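Local coordinates for possible protein of nuclear scaffold (Encephalitozoon cuniculi, PDB 3KAE) that serves as the Cdc27 (APC3) subunit of the anaphase-promoting complex, its N-terminal tetratricopeptide-repeat domain, the part crystallised, forming a homodimer, at the interface of chains A and B. Numbering follows the deposited sequence. Chains: chain A/B, Possible protein of nuclear scaffold.

Contact 1: the interface of chains A and B. Residues chain A 5, 8, 23-24, 27; chain B 145, 176-177.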
# COMPACT_ATOMS: atom_id res chain seq x y z
N LEU A 5 -12.49 -14.72 9.33
CA LEU A 5 -11.63 -13.54 9.50
C LEU A 5 -10.78 -13.23 8.25
O LEU A 5 -10.43 -12.08 8.01
CB LEU A 5 -10.71 -13.71 10.72
CG LEU A 5 -11.31 -13.51 12.11
CD1 LEU A 5 -10.29 -13.75 13.23
CD2 LEU A 5 -11.90 -12.11 12.21
N LYS A 8 -12.60 -11.08 5.65
CA LYS A 8 -12.74 -9.75 6.20
C LYS A 8 -11.44 -8.96 6.12
O LYS A 8 -11.44 -7.75 5.90
CB LYS A 8 -13.22 -9.81 7.66
CG LYS A 8 -14.69 -10.19 7.82
CD LYS A 8 -15.28 -9.62 9.12
CE LYS A 8 -15.21 -8.08 9.13
NZ LYS A 8 -15.65 -7.50 10.43
N PHE A 23 -5.70 -5.42 13.25
CA PHE A 23 -6.46 -5.96 14.37
C PHE A 23 -6.98 -7.37 14.10
O PHE A 23 -6.74 -8.28 14.89
CB PHE A 23 -7.63 -5.04 14.74
CG PHE A 23 -8.37 -5.48 15.96
CD1 PHE A 23 -9.35 -6.47 15.88
CD2 PHE A 23 -8.07 -4.95 17.20
CE1 PHE A 23 -10.02 -6.89 17.01
CE2 PHE A 23 -8.74 -5.37 18.32
CZ PHE A 23 -9.72 -6.34 18.23
N LEU A 24 -7.70 -7.55 12.99
CA LEU A 24 -8.22 -8.86 12.64
C LEU A 24 -7.10 -9.88 12.46
O LEU A 24 -7.28 -11.08 12.69
CB LEU A 24 -9.07 -8.79 11.39
CG LEU A 24 -10.40 -8.04 11.50
CD1 LEU A 24 -11.10 -8.11 10.15
CD2 LEU A 24 -11.27 -8.63 12.61
N CYS A 27 -5.93 -11.12 15.88
CA CYS A 27 -6.86 -12.12 16.41
C CYS A 27 -6.54 -13.50 15.88
O CYS A 27 -6.76 -14.50 16.55
CB CYS A 27 -8.30 -11.77 16.01
SG CYS A 27 -8.93 -10.21 16.66
N PHE B 145 -18.19 -5.09 11.86
CA PHE B 145 -17.05 -4.68 12.67
C PHE B 145 -15.98 -4.02 11.80
O PHE B 145 -15.47 -4.63 10.87
CB PHE B 145 -16.43 -5.87 13.42
CG PHE B 145 -15.15 -5.54 14.16
CD1 PHE B 145 -13.96 -5.37 13.47
CD2 PHE B 145 -15.14 -5.40 15.54
CE1 PHE B 145 -12.78 -5.04 14.14
CE2 PHE B 145 -13.96 -5.10 16.21
CZ PHE B 145 -12.78 -4.91 15.50
N ILE B 176 -14.71 -13.44 17.32
CA ILE B 176 -13.73 -13.13 18.35
C ILE B 176 -13.65 -11.62 18.53
O ILE B 176 -13.42 -11.13 19.63
CB ILE B 176 -12.34 -13.73 18.04
CG1 ILE B 176 -11.26 -13.05 18.89
CG2 ILE B 176 -12.04 -13.59 16.57
CD1 ILE B 176 -9.96 -13.82 18.96
N GLU B 177 -13.85 -10.89 17.45
CA GLU B 177 -13.83 -9.44 17.55
C GLU B 177 -15.09 -8.91 18.24
O GLU B 177 -15.03 -7.91 18.95
CB GLU B 177 -13.64 -8.79 16.17
CG GLU B 177 -14.84 -8.83 15.24
CD GLU B 177 -14.97 -10.14 14.48
OE1 GLU B 177 -14.46 -11.18 14.96
OE2 GLU B 177 -15.58 -10.13 13.40

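Contact 2: the interface of chains A and B. Residues chain A 66, 108, 115-116, 146; chain B 11-12, 15, 17.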
# COMPACT_ATOMS: atom_id res chain seq x y z
N TYR A 66 11.75 -11.63 1.68
CA TYR A 66 11.47 -10.55 0.76
C TYR A 66 10.93 -9.29 1.47
O TYR A 66 11.49 -8.20 1.32
CB TYR A 66 10.54 -11.01 -0.36
CG TYR A 66 10.38 -9.97 -1.44
CD1 TYR A 66 11.44 -9.66 -2.31
CD2 TYR A 66 9.18 -9.28 -1.58
CE1 TYR A 66 11.29 -8.68 -3.29
CE2 TYR A 66 9.03 -8.32 -2.54
CZ TYR A 66 10.07 -8.03 -3.39
OH TYR A 66 9.85 -7.06 -4.31
N VAL A 108 5.24 -14.64 -2.45
CA VAL A 108 6.34 -14.47 -3.39
C VAL A 108 6.82 -15.81 -3.95
O VAL A 108 7.15 -16.73 -3.20
CB VAL A 108 7.50 -13.75 -2.68
CG1 VAL A 108 8.84 -14.34 -3.07
CG2 VAL A 108 7.40 -12.25 -2.90
N PHE A 115 12.60 -9.62 -9.82
CA PHE A 115 12.30 -8.76 -8.68
C PHE A 115 13.40 -8.70 -7.62
O PHE A 115 13.70 -7.63 -7.10
CB PHE A 115 10.95 -9.14 -8.06
CG PHE A 115 9.79 -8.84 -8.97
CD1 PHE A 115 9.28 -7.54 -9.06
CD2 PHE A 115 9.24 -9.82 -9.77
CE1 PHE A 115 8.24 -7.25 -9.91
CE2 PHE A 115 8.19 -9.53 -10.62
CZ PHE A 115 7.69 -8.24 -10.67
N PHE A 116 14.01 -9.84 -7.34
CA PHE A 116 15.13 -9.93 -6.40
C PHE A 116 16.41 -9.25 -6.91
O PHE A 116 17.10 -8.56 -6.16
CB PHE A 116 15.44 -11.39 -6.06
CG PHE A 116 14.23 -12.22 -5.72
CD1 PHE A 116 13.31 -11.77 -4.78
CD2 PHE A 116 14.04 -13.45 -6.31
CE1 PHE A 116 12.20 -12.54 -4.47
CE2 PHE A 116 12.93 -14.22 -6.00
CZ PHE A 116 12.01 -13.77 -5.08
N LEU A 146 11.59 -4.53 -15.92
CA LEU A 146 11.19 -3.83 -14.70
C LEU A 146 11.75 -2.41 -14.80
O LEU A 146 12.76 -2.17 -15.48
CB LEU A 146 11.71 -4.54 -13.43
CG LEU A 146 11.24 -5.98 -13.20
CD1 LEU A 146 11.86 -6.56 -11.96
CD2 LEU A 146 9.72 -6.08 -13.16
N LYS B 11 1.55 -8.62 -10.91
CA LYS B 11 2.77 -9.18 -10.35
C LYS B 11 3.65 -8.12 -9.71
O LYS B 11 4.26 -8.37 -8.66
CB LYS B 11 3.55 -9.99 -11.39
CG LYS B 11 4.59 -10.89 -10.74
CD LYS B 11 5.33 -11.73 -11.76
CE LYS B 11 4.46 -12.84 -12.33
NZ LYS B 11 5.22 -13.67 -13.32
N SER B 12 3.71 -6.94 -10.32
CA SER B 12 4.51 -5.85 -9.76
C SER B 12 3.92 -5.29 -8.47
O SER B 12 4.66 -4.82 -7.59
CB SER B 12 4.65 -4.71 -10.79
OG SER B 12 5.14 -5.19 -12.02
N TYR B 15 4.67 -7.54 -5.72
CA TYR B 15 6.07 -7.42 -5.29
C TYR B 15 6.39 -6.03 -4.76
O TYR B 15 7.52 -5.74 -4.37
CB TYR B 15 7.04 -7.83 -6.42
CG TYR B 15 7.17 -9.33 -6.57
CD1 TYR B 15 6.29 -10.05 -7.36
CD2 TYR B 15 8.17 -10.04 -5.90
CE1 TYR B 15 6.40 -11.43 -7.50
CE2 TYR B 15 8.29 -11.42 -6.03
CZ TYR B 15 7.39 -12.10 -6.83
OH TYR B 15 7.50 -13.47 -6.96
N ASP B 17 6.66 -3.53 -6.29
CA ASP B 17 7.43 -2.82 -7.30
C ASP B 17 6.48 -1.86 -8.05
O ASP B 17 6.00 -2.17 -9.16
CB ASP B 17 8.07 -3.80 -8.29
CG ASP B 17 8.83 -3.08 -9.40
OD1 ASP B 17 9.02 -1.84 -9.32
OD2 ASP B 17 9.24 -3.76 -10.37

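Contact 1: the interface of chains A and B
A:Phe23 and B:Phe145 meet where the first two helices of chain A lie in the superhelix of chain B. The CZ end of B:Phe145 stands above the plane of the A:Phe23 ring, just past its CD1-CE1 side and 3.7 Å from CE1. With chi1 at -175° the ring of A:Phe23 extends away from its own backbone nitrogen and reaches across to this end of the partner ring. B:Glu177 buries more surface than its neighbours here. Its chi1 of 73° puts CG between the backbone N and the carbonyl carbon, and a bend at chi2 folds the chain over. CG thereby rests 3.4 Å above the B:Phe145 ring plane, toward the rim, which probably limits that ring's movement, while OE1 passes A:Leu5 CD2 at 3.9 Å. Round B:Ile176 two branches divide the work: CG2 meets CD1 of A:Leu5 at 3.8 Å, while CD1 lies 3.9 Å from CB of A:Cys27. A:Lys8 adds a well-directed bond, NZ to the backbone O of B:Phe145 at 2.9 Å, in the carbonyl plane and on a lone pair.

Other pairs are looser. NZ makes a long salt bridge, 4.0 Å, to OE2 of B:Glu177, probably a diffuse electrostatic pull, and A:Leu24 CD2 stands 4.2 Å from CE1 of B:Phe145. Chain A contributes helices 5-14 and 18-28, the N-terminal helical pair, whereas chain B offers the loop residue B:Phe145 and the first turn of helix 176-190.

Contact 2: the interface of chains A and B
B:Tyr15 lies flat against A:Phe115, the two residues with most surface buried here. Their rings stack with centroids 4.1 Å apart and planes only 7° from parallel. The overlap is displaced: CD2 of A:Phe115 sits over the centre of the tyrosine ring, while CG of B:Tyr15 covers the phenylalanine nearer its rim. On the opposite face of A:Phe115 lies the A:Leu146 methyl CD1, from the same chain, so the ring is sandwiched. The A:Val108 methyl CG2 packs over the other face of the B:Tyr15 ring, 3.4 Å from CE2, so the tyrosine lies between valine and phenylalanine.

The CD2 edge of B:Tyr15 points at the face of the A:Tyr66 ring, the planes nearly perpendicular. A chi1 of -172° swings the A:Tyr66 phenol away from its backbone nitrogen, and its OH donates to the backbone O of B:Tyr15 at 2.7 Å. The bond lies in the carbonyl plane and uses a lone pair, with a C=O...OH angle of 133°. A:Tyr66 thus meets both the ring edge and the backbone O of B:Tyr15.

B:Asp17, third in buried surface, sets CB in plane at the edge of A:Phe115, 3.8 Å from CE1, with its carboxylate turned steeply to the ring. B:Lys11 adds its aliphatic stem, CD lying 3.8 Å from CE2 of A:Phe115. This aromatic contact anchors the end of the partner's helix 5-14 and the loop after it to helices 62-74 and 113-126 and the A:Val108 loop, helping to hold the homodimer together.

Contacts 1 and 2 lie about 29 Å apart, measured between the centres of their C-alpha atoms, and share helix 5-14 with its roles exchanged. Chain A supplies that helix to contact 1 and chain B supplies it to contact 2. The adjacent loop positions 145 (contact 1) and 146 (contact 2) both lie on the receiving chain. Since the dimer is two-fold symmetric, each contact recurs with the chains swapped, so either N-terminal helix is held by its partner through both sets of contacts. This reciprocal embrace ties the two repeat superhelices together and fits the homodimeric architecture reported for the Cdc27 N-terminal domain.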